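Local coordinates for protein cycloalternan-forming enzyme (Listeria monocytogenes serovar 1/2a, PDB 5F7U) that belongs to the glycoside hydrolase family 31 enzymes, pairing a TIM-barrel domain with a family 6 carbohydrate-binding module that binds glycan and magnesium, at residues Val993-Tyr1007 with Val1043-Asp1057. The protein carries 1 engineered substitution. Sequence-based numbering, arbitrary orientation.
Sequences VRYSAGVEDATRTVY and VFDFEADDTAGINFD. With MG (magnesium ion), chain G; GLC (alpha-D-glucopyranose), chain D; GLC (alpha-D-glucopyranose), chain B.
The carbonyl oxygen of A1052 is gripped by both terminal nitrogens of R1004, NH1 at 2.7 Å and NH2 at 2.8 Å, while NH2 also bonds T1003 O and, weakly, T1051 O. Arginine suits this place because its flat group offers several N-H bonds to backbone carbonyls of both segments. A bend at chi2 (-68°) lets F1046 set a ring edge, CD2, over one guanidinium face, the planes 76° apart, while I1054 CD1 lies over the opposite face, offset toward its rim.

D1050 OD1 takes the hydroxyl of T1003 on the anti lone pair; its OD2 accepts T1005 OG1, at 2.7 Å, and the backbone N of E1047, bracing the type I turn 1047-1050 that D1050 N closes onto E1047 O. Y1007 OH reaches E1047 OE1 at 2.6 Å on the syn side.

These segments join the two antiparallel sheets of the beta-sandwich in the carbohydrate-binding module: 1002-1007 pairs with 1043-1045, and 993-996 with 1054-1057. Between the sheets, F1044 has V1006 CG1 over one face and F1056 CZ over the other.

At the sugar-binding end, G1053 N donates to O6 of one glucose at 2.8 Å; having no CB, glycine lets that sugar's O5 lie close. N1055 uses both amide ends on a second glucose. Away from these sugars, D1057 binds magnesium through OD1, its OD2 salt-bridged to R994 NH1 at 2.8 Å.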
loop_
_atom_site.group_PDB
_atom_site.type_symbol
_atom_site.label_atom_id
_atom_site.label_comp_id
_atom_site.label_asym_id
_atom_site.label_seq_id
_atom_site.Cartn_x
_atom_site.Cartn_y
_atom_site.Cartn_z
ATOM N N VAL A 993 25.998 -23.509 -29.427
ATOM C CA VAL A 993 25.179 -24.668 -29.045
ATOM C C VAL A 993 26.107 -25.646 -28.322
ATOM O O VAL A 993 27.027 -26.201 -28.942
ATOM C CB VAL A 993 24.506 -25.339 -30.281
ATOM C CG1 VAL A 993 23.733 -26.602 -29.850
ATOM C CG2 VAL A 993 23.573 -24.352 -30.996
ATOM N N ARG A 994 25.871 -25.850 -27.024
ATOM C CA ARG A 994 26.683 -26.751 -26.210
ATOM C C ARG A 994 25.967 -28.076 -26.010
ATOM O O ARG A 994 24.843 -28.125 -25.525
ATOM C CB ARG A 994 27.075 -26.115 -24.862
ATOM C CG ARG A 994 28.098 -26.938 -24.082
ATOM C CD ARG A 994 28.716 -26.152 -22.949
ATOM N NE ARG A 994 29.889 -26.819 -22.361
ATOM C CZ ARG A 994 29.918 -27.413 -21.166
ATOM N NH1 ARG A 994 28.834 -27.460 -20.389
ATOM N NH2 ARG A 994 31.053 -27.964 -20.739
ATOM N N TYR A 995 26.656 -29.157 -26.369
ATOM C CA TYR A 995 26.016 -30.459 -26.489
ATOM C C TYR A 995 27.056 -31.554 -26.280
ATOM O O TYR A 995 28.269 -31.303 -26.329
ATOM C CB TYR A 995 25.411 -30.621 -27.901
ATOM C CG TYR A 995 26.503 -30.800 -28.937
ATOM C CD1 TYR A 995 27.259 -29.705 -29.374
ATOM C CD2 TYR A 995 26.835 -32.071 -29.410
ATOM C CE1 TYR A 995 28.298 -29.866 -30.281
ATOM C CE2 TYR A 995 27.869 -32.245 -30.316
ATOM C CZ TYR A 995 28.587 -31.139 -30.745
ATOM O OH TYR A 995 29.611 -31.336 -31.631
ATOM N N SER A 996 26.574 -32.777 -26.122
ATOM C CA SER A 996 27.450 -33.937 -26.210
ATOM C C SER A 996 26.868 -34.910 -27.239
ATOM O O SER A 996 25.647 -35.013 -27.390
ATOM C CB SER A 996 27.593 -34.586 -24.837
ATOM O OG SER A 996 28.534 -35.639 -24.867
ATOM N N ALA A 997 27.747 -35.596 -27.964
ATOM C CA ALA A 997 27.340 -36.561 -28.975
ATOM C C ALA A 997 28.344 -37.688 -28.911
ATOM O O ALA A 997 29.263 -37.761 -29.721
ATOM C CB ALA A 997 27.307 -35.915 -30.362
ATOM N N GLY A 998 28.162 -38.542 -27.909
ATOM C CA GLY A 998 29.117 -39.598 -27.563
ATOM C C GLY A 998 29.282 -40.743 -28.539
ATOM O O GLY A 998 30.292 -41.449 -28.475
ATOM N N VAL A 999 28.317 -40.944 -29.439
ATOM C CA VAL A 999 28.360 -42.107 -30.353
ATOM C C VAL A 999 28.820 -41.731 -31.768
ATOM O O VAL A 999 29.664 -42.419 -32.342
ATOM C CB VAL A 999 27.016 -42.891 -30.388
ATOM C CG1 VAL A 999 27.040 -44.024 -31.414
ATOM C CG2 VAL A 999 26.684 -43.449 -29.014
ATOM N N GLU A 1000 28.277 -40.631 -32.307
ATOM C CA GLU A 1000 28.438 -40.292 -33.732
ATOM C C GLU A 1000 28.013 -38.846 -34.022
ATOM O O GLU A 1000 27.276 -38.248 -33.229
ATOM C CB GLU A 1000 27.600 -41.251 -34.592
ATOM C CG GLU A 1000 26.121 -41.260 -34.199
ATOM C CD GLU A 1000 25.275 -42.265 -34.954
ATOM O OE1 GLU A 1000 24.223 -42.659 -34.405
ATOM O OE2 GLU A 1000 25.642 -42.657 -36.083
ATOM N N ASP A 1001 28.466 -38.311 -35.165
ATOM C CA ASP A 1001 28.020 -36.996 -35.675
ATOM C C ASP A 1001 26.504 -36.900 -35.680
ATOM O O ASP A 1001 25.806 -37.848 -36.050
ATOM C CB ASP A 1001 28.511 -36.753 -37.113
ATOM C CG ASP A 1001 30.009 -36.541 -37.208
ATOM O OD1 ASP A 1001 30.699 -36.493 -36.171
ATOM O OD2 ASP A 1001 30.506 -36.429 -38.351
ATOM N N ALA A 1002 25.998 -35.746 -35.271
ATOM C CA ALA A 1002 24.566 -35.524 -35.248
ATOM C C ALA A 1002 24.206 -34.304 -36.076
ATOM O O ALA A 1002 25.073 -33.462 -36.368
ATOM C CB ALA A 1002 24.094 -35.342 -33.818
ATOM N N THR A 1003 22.938 -34.227 -36.473
ATOM C CA THR A 1003 22.369 -32.986 -37.025
ATOM C C THR A 1003 21.031 -32.674 -36.370
ATOM O O THR A 1003 20.278 -33.583 -35.992
ATOM C CB THR A 1003 22.159 -33.006 -38.565
ATOM O OG1 THR A 1003 21.160 -33.969 -38.900
ATOM C CG2 THR A 1003 23.447 -33.328 -39.332
ATOM N N ARG A 1004 20.759 -31.378 -36.228
ATOM C CA ARG A 1004 19.448 -30.880 -35.790
ATOM C C ARG A 1004 19.008 -29.727 -36.682
ATOM O O ARG A 1004 19.823 -29.080 -37.341
ATOM C CB ARG A 1004 19.465 -30.435 -34.323
ATOM C CG ARG A 1004 19.697 -31.545 -33.303
ATOM C CD ARG A 1004 18.529 -32.521 -33.216
ATOM N NE ARG A 1004 18.757 -33.529 -32.179
ATOM C CZ ARG A 1004 19.530 -34.609 -32.315
ATOM N NH1 ARG A 1004 19.648 -35.459 -31.299
ATOM N NH2 ARG A 1004 20.182 -34.858 -33.454
ATOM N N THR A 1005 17.703 -29.484 -36.704
ATOM C CA THR A 1005 17.138 -28.423 -37.514
ATOM C C THR A 1005 16.752 -27.310 -36.554
ATOM O O THR A 1005 16.215 -27.575 -35.468
ATOM C CB THR A 1005 15.931 -28.950 -38.316
ATOM O OG1 THR A 1005 16.381 -29.970 -39.215
ATOM C CG2 THR A 1005 15.282 -27.855 -39.128
ATOM N N VAL A 1006 17.072 -26.070 -36.935
ATOM C CA VAL A 1006 16.781 -24.902 -36.113
ATOM C C VAL A 1006 15.890 -23.945 -36.908
ATOM O O VAL A 1006 16.104 -23.756 -38.106
ATOM C CB VAL A 1006 18.077 -24.165 -35.671
ATOM C CG1 VAL A 1006 17.765 -23.183 -34.536
ATOM C CG2 VAL A 1006 19.120 -25.168 -35.197
ATOM N N TYR A 1007 14.904 -23.359 -36.229
ATOM C CA TYR A 1007 14.064 -22.311 -36.801
ATOM C C TYR A 1007 14.266 -21.068 -35.957
ATOM O O TYR A 1007 14.091 -21.110 -34.728
ATOM C CB TYR A 1007 12.591 -22.716 -36.763
ATOM C CG TYR A 1007 12.263 -23.898 -37.640
ATOM C CD1 TYR A 1007 12.470 -25.208 -37.197
ATOM C CD2 TYR A 1007 11.735 -23.703 -38.921
ATOM C CE1 TYR A 1007 12.153 -26.296 -38.008
ATOM C CE2 TYR A 1007 11.404 -24.779 -39.732
ATOM C CZ TYR A 1007 11.620 -26.071 -39.275
ATOM O OH TYR A 1007 11.301 -27.126 -40.098
ATOM N N VAL A 1043 13.640 -22.511 -32.229
ATOM C CA VAL A 1043 13.167 -23.893 -32.101
ATOM C C VAL A 1043 14.202 -24.856 -32.663
ATOM O O VAL A 1043 14.567 -24.781 -33.839
ATOM C CB VAL A 1043 11.808 -24.133 -32.820
ATOM C CG1 VAL A 1043 11.285 -25.535 -32.525
ATOM C CG2 VAL A 1043 10.763 -23.086 -32.438
ATOM N N PHE A 1044 14.672 -25.759 -31.814
ATOM C CA PHE A 1044 15.481 -26.887 -32.258
ATOM C C PHE A 1044 14.536 -28.074 -32.443
ATOM O O PHE A 1044 13.716 -28.362 -31.569
ATOM C CB PHE A 1044 16.550 -27.215 -31.222
ATOM C CG PHE A 1044 17.647 -26.201 -31.142
ATOM C CD1 PHE A 1044 17.458 -24.985 -30.466
ATOM C CD2 PHE A 1044 18.891 -26.472 -31.708
ATOM C CE1 PHE A 1044 18.487 -24.044 -30.397
ATOM C CE2 PHE A 1044 19.924 -25.536 -31.639
ATOM C CZ PHE A 1044 19.722 -24.321 -30.983
ATOM N N ASP A 1045 14.654 -28.724 -33.593
ATOM C CA ASP A 1045 13.815 -29.850 -34.010
ATOM C C ASP A 1045 14.681 -31.043 -34.378
ATOM O O ASP A 1045 15.803 -30.868 -34.846
ATOM C CB ASP A 1045 13.067 -29.465 -35.290
ATOM C CG ASP A 1045 11.605 -29.250 -35.066
ATOM O OD1 ASP A 1045 11.197 -28.838 -33.951
ATOM O OD2 ASP A 1045 10.839 -29.493 -36.021
ATOM N N PHE A 1046 14.141 -32.249 -34.203
ATOM C CA PHE A 1046 14.695 -33.428 -34.873
ATOM C C PHE A 1046 13.718 -33.781 -35.977
ATOM O O PHE A 1046 12.598 -34.203 -35.711
ATOM C CB PHE A 1046 14.870 -34.592 -33.899
ATOM C CG PHE A 1046 15.576 -35.793 -34.492
ATOM C CD1 PHE A 1046 14.909 -36.669 -35.357
ATOM C CD2 PHE A 1046 16.906 -36.053 -34.175
ATOM C CE1 PHE A 1046 15.555 -37.779 -35.894
ATOM C CE2 PHE A 1046 17.560 -37.162 -34.707
ATOM C CZ PHE A 1046 16.885 -38.022 -35.563
ATOM N N GLU A 1047 14.132 -33.579 -37.217
ATOM C CA GLU A 1047 13.262 -33.866 -38.344
ATOM C C GLU A 1047 13.702 -35.121 -39.082
ATOM O O GLU A 1047 14.661 -35.781 -38.664
ATOM C CB GLU A 1047 13.147 -32.654 -39.253
ATOM C CG GLU A 1047 12.402 -31.541 -38.542
ATOM C CD GLU A 1047 12.139 -30.327 -39.384
ATOM O OE1 GLU A 1047 11.646 -29.347 -38.792
ATOM O OE2 GLU A 1047 12.418 -30.333 -40.606
ATOM N N ALA A 1048 12.983 -35.465 -40.152
ATOM C CA ALA A 1048 13.236 -36.709 -40.888
ATOM C C ALA A 1048 14.664 -36.813 -41.448
ATOM O O ALA A 1048 15.243 -37.898 -41.462
ATOM C CB ALA A 1048 12.196 -36.913 -41.982
ATOM N N ASP A 1049 15.233 -35.685 -41.872
ATOM C CA ASP A 1049 16.607 -35.664 -42.378
ATOM C C ASP A 1049 17.662 -35.358 -41.293
ATOM O O ASP A 1049 18.796 -34.988 -41.607
ATOM C CB ASP A 1049 16.730 -34.728 -43.600
ATOM C CG ASP A 1049 16.449 -33.261 -43.279
ATOM O OD1 ASP A 1049 15.940 -32.920 -42.180
ATOM O OD2 ASP A 1049 16.748 -32.422 -44.155
ATOM N N ASP A 1050 17.280 -35.505 -40.024
ATOM C CA ASP A 1050 18.219 -35.370 -38.925
ATOM C C ASP A 1050 18.682 -36.728 -38.413
ATOM O O ASP A 1050 18.073 -37.763 -38.713
ATOM C CB ASP A 1050 17.633 -34.503 -37.803
ATOM C CG ASP A 1050 17.638 -33.035 -38.150
ATOM O OD1 ASP A 1050 18.663 -32.549 -38.673
ATOM O OD2 ASP A 1050 16.621 -32.363 -37.884
ATOM N N THR A 1051 19.769 -36.718 -37.654
ATOM C CA THR A 1051 20.383 -37.965 -37.228
ATOM C C THR A 1051 21.036 -37.895 -35.843
ATOM O O THR A 1051 21.505 -36.833 -35.415
ATOM C CB THR A 1051 21.322 -38.546 -38.332
ATOM O OG1 THR A 1051 21.560 -39.932 -38.074
ATOM C CG2 THR A 1051 22.645 -37.813 -38.418
ATOM N N ALA A 1052 21.002 -39.039 -35.149
ATOM C CA ALA A 1052 21.787 -39.320 -33.940
ATOM C C ALA A 1052 21.313 -38.629 -32.674
ATOM O O ALA A 1052 20.702 -37.558 -32.713
ATOM C CB ALA A 1052 23.275 -39.068 -34.168
ATOM N N GLY A 1053 21.595 -39.275 -31.543
ATOM C CA GLY A 1053 21.277 -38.720 -30.239
ATOM C C GLY A 1053 22.320 -37.726 -29.787
ATOM O O GLY A 1053 23.510 -37.875 -30.094
ATOM N N ILE A 1054 21.855 -36.702 -29.067
ATOM C CA ILE A 1054 22.722 -35.717 -28.429
ATOM C C ILE A 1054 22.209 -35.452 -27.016
ATOM O O ILE A 1054 21.044 -35.721 -26.716
ATOM C CB ILE A 1054 22.802 -34.361 -29.205
ATOM C CG1 ILE A 1054 21.501 -33.536 -29.098
ATOM C CG2 ILE A 1054 23.190 -34.578 -30.654
ATOM C CD1 ILE A 1054 21.621 -32.102 -29.601
ATOM N N ASN A 1055 23.086 -34.957 -26.151
ATOM C CA ASN A 1055 22.644 -34.296 -24.922
ATOM C C ASN A 1055 22.835 -32.812 -25.133
ATOM O O ASN A 1055 23.891 -32.381 -25.590
ATOM C CB ASN A 1055 23.402 -34.816 -23.705
ATOM C CG ASN A 1055 23.071 -36.265 -23.408
ATOM O OD1 ASN A 1055 21.968 -36.731 -23.715
ATOM N ND2 ASN A 1055 24.022 -36.989 -22.816
ATOM N N PHE A 1056 21.795 -32.040 -24.839
ATOM C CA PHE A 1056 21.750 -30.620 -25.221
ATOM C C PHE A 1056 21.775 -29.768 -23.945
ATOM O O PHE A 1056 20.808 -29.739 -23.192
ATOM C CB PHE A 1056 20.498 -30.417 -26.090
ATOM C CG PHE A 1056 20.319 -29.025 -26.678
ATOM C CD1 PHE A 1056 21.342 -28.065 -26.699
ATOM C CD2 PHE A 1056 19.094 -28.709 -27.272
ATOM C CE1 PHE A 1056 21.117 -26.800 -27.270
ATOM C CE2 PHE A 1056 18.864 -27.459 -27.839
ATOM C CZ PHE A 1056 19.881 -26.505 -27.855
ATOM N N ASP A 1057 22.906 -29.111 -23.697
ATOM C CA ASP A 1057 23.118 -28.372 -22.447
ATOM C C ASP A 1057 22.449 -26.988 -22.417
ATOM O O ASP A 1057 21.652 -26.685 -21.531
ATOM C CB ASP A 1057 24.617 -28.221 -22.154
ATOM C CG ASP A 1057 24.889 -27.614 -20.777
ATOM O OD1 ASP A 1057 23.967 -27.563 -19.911
ATOM O OD2 ASP A 1057 26.039 -27.183 -20.580
HETATM MG MG MG G . 22.056 -27.022 -18.937
HETATM C C1 GLC D . 20.595 -42.258 -28.238
HETATM C C2 GLC D . 19.963 -43.583 -28.682
HETATM C C3 GLC D . 21.048 -44.640 -28.949
HETATM C C4 GLC D . 22.119 -44.120 -29.922
HETATM C C5 GLC D . 22.629 -42.725 -29.517
HETATM C C6 GLC D . 23.497 -42.067 -30.587
HETATM O O2 GLC D . 19.031 -44.017 -27.688
HETATM O O3 GLC D . 20.453 -45.841 -29.457
HETATM O O4 GLC D . 23.223 -45.030 -29.980
HETATM O O5 GLC D . 21.528 -41.839 -29.240
HETATM O O6 GLC D . 22.736 -41.832 -31.776
HETATM C C1 GLC B . 23.670 -42.731 -23.748
HETATM C C2 GLC B . 23.978 -41.536 -22.835
HETATM C C3 GLC B . 22.782 -40.576 -22.743
HETATM C C4 GLC B . 22.291 -40.150 -24.128
HETATM C C5 GLC B . 21.963 -41.417 -24.924
HETATM C C6 GLC B . 21.457 -41.131 -26.327
HETATM O O1 GLC B . 22.772 -43.668 -23.113
HETATM O O2 GLC B . 24.327 -41.975 -21.520
HETATM O O3 GLC B . 23.149 -39.453 -21.946
HETATM O O4 GLC B . 21.137 -39.305 -24.002
HETATM O O5 GLC B . 23.128 -42.271 -25.006
HETATM O O6 GLC B . 21.156 -42.397 -26.919
HETATM O O HOH W 1 25.937 -39.254 -30.764
HETATM O O HOH W 2 21.500 -35.738 -40.815
#